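Local coordinates for 1-deoxy-D-xylulose 5-phosphate reductoisomerase (Zymomonas mobilis, PDB 1R0K) that catalyses the NADPH-dependent rearrangement and reduction of 1-deoxy-D-xylulose 5-phosphate to 2-C-methyl-D-erythritol 4-phosphate in isoprenoid biosynthesis, using a divalent metal ion, at the interface of chains A and B. Coordinates in Å, arbitrary orientation; residue numbers count along the deposited sequence, not the author numbering. Chains: chain A/B, 1-deoxy-D-xylulose 5-phosphate reductoisomerase.

The interface of chains A and B. Residues chain A 158, 268, 272, 279-280; chain B 252, 254, 256, 258.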
ATOM      1  N   GLN A 158       6.342   5.326   1.324  1.00  9.71           N
ATOM      2  CA  GLN A 158       5.578   4.892   0.164  1.00 10.31           C
ATOM      3  C   GLN A 158       4.079   4.771   0.439  1.00 10.39           C
ATOM      4  O   GLN A 158       3.283   4.729  -0.492  1.00 12.47           O
ATOM      5  CB  GLN A 158       6.115   3.558  -0.364  1.00  9.49           C
ATOM      6  CG  GLN A 158       7.464   3.676  -1.056  1.00 10.42           C
ATOM      7  CD  GLN A 158       7.815   2.439  -1.865  1.00 11.70           C
ATOM      8  OE1 GLN A 158       7.007   1.953  -2.653  1.00  9.94           O
ATOM      9  NE2 GLN A 158       9.034   1.933  -1.684  1.00  9.47           N
ATOM     10  N   THR A 268      15.308  -2.370  -3.483  1.00 11.98           N
ATOM     11  CA  THR A 268      13.932  -1.923  -3.683  1.00 11.31           C
ATOM     12  C   THR A 268      13.764  -0.534  -3.054  1.00  9.38           C
ATOM     13  O   THR A 268      13.416   0.429  -3.747  1.00  9.98           O
ATOM     14  CB  THR A 268      12.914  -2.920  -3.070  1.00 12.45           C
ATOM     15  OG1 THR A 268      12.938  -4.142  -3.818  1.00 10.68           O
ATOM     16  CG2 THR A 268      11.500  -2.337  -3.124  1.00 10.88           C
ATOM     17  N   HIS A 272      13.643   3.045  -4.960  1.00  9.72           N
ATOM     18  CA  HIS A 272      12.521   3.954  -4.825  1.00 10.56           C
ATOM     19  C   HIS A 272      13.061   5.370  -4.637  1.00 10.41           C
ATOM     20  O   HIS A 272      12.651   6.291  -5.338  1.00 11.02           O
ATOM     21  CB  HIS A 272      11.645   3.568  -3.625  1.00  9.03           C
ATOM     22  CG  HIS A 272      10.786   4.687  -3.126  1.00 10.96           C
ATOM     23  ND1 HIS A 272      11.224   5.593  -2.187  1.00 10.16           N
ATOM     24  CD2 HIS A 272       9.532   5.070  -3.464  1.00 11.65           C
ATOM     25  CE1 HIS A 272      10.278   6.488  -1.966  1.00 10.80           C
ATOM     26  NE2 HIS A 272       9.240   6.194  -2.728  1.00  9.56           N
ATOM     27  N   ARG A 279       9.665   5.716 -11.025  1.00 13.39           N
ATOM     28  CA  ARG A 279       9.941   4.360 -10.564  1.00 13.89           C
ATOM     29  C   ARG A 279      10.929   3.743 -11.543  1.00 14.93           C
ATOM     30  O   ARG A 279      10.916   4.059 -12.730  1.00 15.70           O
ATOM     31  CB  ARG A 279       8.661   3.518 -10.544  1.00 14.77           C
ATOM     32  CG  ARG A 279       7.675   3.881  -9.438  1.00 11.97           C
ATOM     33  CD  ARG A 279       8.048   3.237  -8.107  1.00 13.70           C
ATOM     34  NE  ARG A 279       7.080   3.564  -7.058  1.00 12.46           N
ATOM     35  CZ  ARG A 279       7.048   2.996  -5.856  1.00 12.85           C
ATOM     36  NH1 ARG A 279       7.934   2.059  -5.533  1.00 10.77           N
ATOM     37  NH2 ARG A 279       6.128   3.368  -4.973  1.00 12.43           N
ATOM     38  N   MET A 280      11.773   2.848 -11.052  1.00 14.72           N
ATOM     39  CA  MET A 280      12.764   2.224 -11.910  1.00 15.63           C
ATOM     40  C   MET A 280      12.827   0.729 -11.669  1.00 16.87           C
ATOM     41  O   MET A 280      12.450   0.243 -10.607  1.00 15.49           O
ATOM     42  CB  MET A 280      14.143   2.827 -11.629  1.00 13.29           C
ATOM     43  CG  MET A 280      14.766   2.329 -10.328  1.00 15.29           C
ATOM     44  SD  MET A 280      16.318   3.142  -9.907  1.00 15.99           S
ATOM     45  CE  MET A 280      17.501   2.184 -10.898  1.00 16.53           C
TER
ATOM     46  N   TYR B 252       5.466  -2.928  -8.199  1.00 11.24           N
ATOM     47  CA  TYR B 252       6.142  -1.983  -9.072  1.00 11.78           C
ATOM     48  C   TYR B 252       7.448  -2.580  -9.588  1.00 12.09           C
ATOM     49  O   TYR B 252       7.944  -3.568  -9.044  1.00 11.83           O
ATOM     50  CB  TYR B 252       6.415  -0.682  -8.308  1.00  8.80           C
ATOM     51  CG  TYR B 252       5.158   0.103  -7.988  1.00 11.63           C
ATOM     52  CD1 TYR B 252       4.150  -0.435  -7.179  1.00 10.40           C
ATOM     53  CD2 TYR B 252       4.955   1.366  -8.535  1.00 11.01           C
ATOM     54  CE1 TYR B 252       2.969   0.275  -6.933  1.00 13.35           C
ATOM     55  CE2 TYR B 252       3.784   2.080  -8.298  1.00 13.77           C
ATOM     56  CZ  TYR B 252       2.797   1.535  -7.502  1.00 12.42           C
ATOM     57  OH  TYR B 252       1.644   2.253  -7.297  1.00 13.07           O
ATOM     58  N   ASP B 254      10.385  -1.790  -9.228  1.00 11.44           N
ATOM     59  CA  ASP B 254      11.495  -1.856  -8.291  1.00  9.82           C
ATOM     60  C   ASP B 254      11.361  -2.988  -7.277  1.00  9.25           C
ATOM     61  O   ASP B 254      12.223  -3.168  -6.422  1.00  9.50           O
ATOM     62  CB  ASP B 254      11.702  -0.509  -7.570  1.00 11.75           C
ATOM     63  CG  ASP B 254      10.478  -0.036  -6.809  1.00 16.05           C
ATOM     64  OD1 ASP B 254       9.633  -0.874  -6.432  1.00 16.04           O
ATOM     65  OD2 ASP B 254      10.376   1.186  -6.567  1.00 14.59           O
ATOM     66  N   SER B 256       8.775  -3.266  -5.255  1.00 11.07           N
ATOM     67  CA  SER B 256       7.867  -2.817  -4.214  1.00 13.03           C
ATOM     68  C   SER B 256       6.433  -3.265  -4.480  1.00 12.39           C
ATOM     69  O   SER B 256       5.925  -3.166  -5.597  1.00 12.26           O
ATOM     70  CB  SER B 256       7.918  -1.295  -4.100  1.00 13.00           C
ATOM     71  OG  SER B 256       6.957  -0.827  -3.172  1.00 22.78           O
ATOM     72  N   LEU B 258       2.645  -2.617  -3.166  1.00  8.44           N
ATOM     73  CA  LEU B 258       1.777  -1.793  -2.340  1.00 10.29           C
ATOM     74  C   LEU B 258       0.478  -2.565  -2.188  1.00  9.78           C
ATOM     75  O   LEU B 258      -0.067  -3.073  -3.162  1.00  7.63           O
ATOM     76  CB  LEU B 258       1.517  -0.439  -3.006  1.00  9.55           C
ATOM     77  CG  LEU B 258       2.759   0.442  -3.167  1.00 11.27           C
ATOM     78  CD1 LEU B 258       2.369   1.795  -3.754  1.00  9.87           C
ATOM     79  CD2 LEU B 258       3.432   0.616  -1.806  1.00 10.19           C
TER
HETATM   80  O   HOH W   1      11.753   2.895  -8.147  1.00  9.36           O
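A polar, salt-bridged patch of the two-fold homodimer interface, in which A:Arg279 meets B:Asp254 and B:Tyr252, ties chain A to the loop between strands 246-252 and 257-261 of chain B. The guanidinium NH1 of A:Arg279 donates to the carboxylate OD2 of B:Asp254 at 2.8 Å, and OD2 accepts it on its syn lone pair, although the two planes are turned 59° apart. A bend at chi2 (-82°) carries the arginine past B:Tyr252, whose CD2 sits 3.4 Å from NE of A:Arg279, over one face of the guanidinium; A:His272 CD2 covers the opposite face, both offset toward the rim. End-on, NH1 and NH2 both donate to the amide oxygen OE1 of A:Gln158, from above its carbonyl plane. The hydroxyl OG of B:Ser256 adds a third bond to OE1 at 2.8 Å, tilted 26° from that plane. B:Asp254 is positioned in turn by the backbone N of B:Ser256, 2.8 Å from its OD1, and by a water linking OD2 to the backbone N of A:Met280. The hydroxyl OG1 of A:Thr268 donates to the backbone O of B:Asp254 at 2.9 Å, in the carbonyl plane. A leucine in place of A:Arg279 would probably leave the B:Asp254 carboxylate without its charged mate and A:Gln158 OE1 without two donors. The two-fold axis generates a second copy of the patch, so the loop of each subunit is fastened to its partner, which contributes to holding the homodimer together.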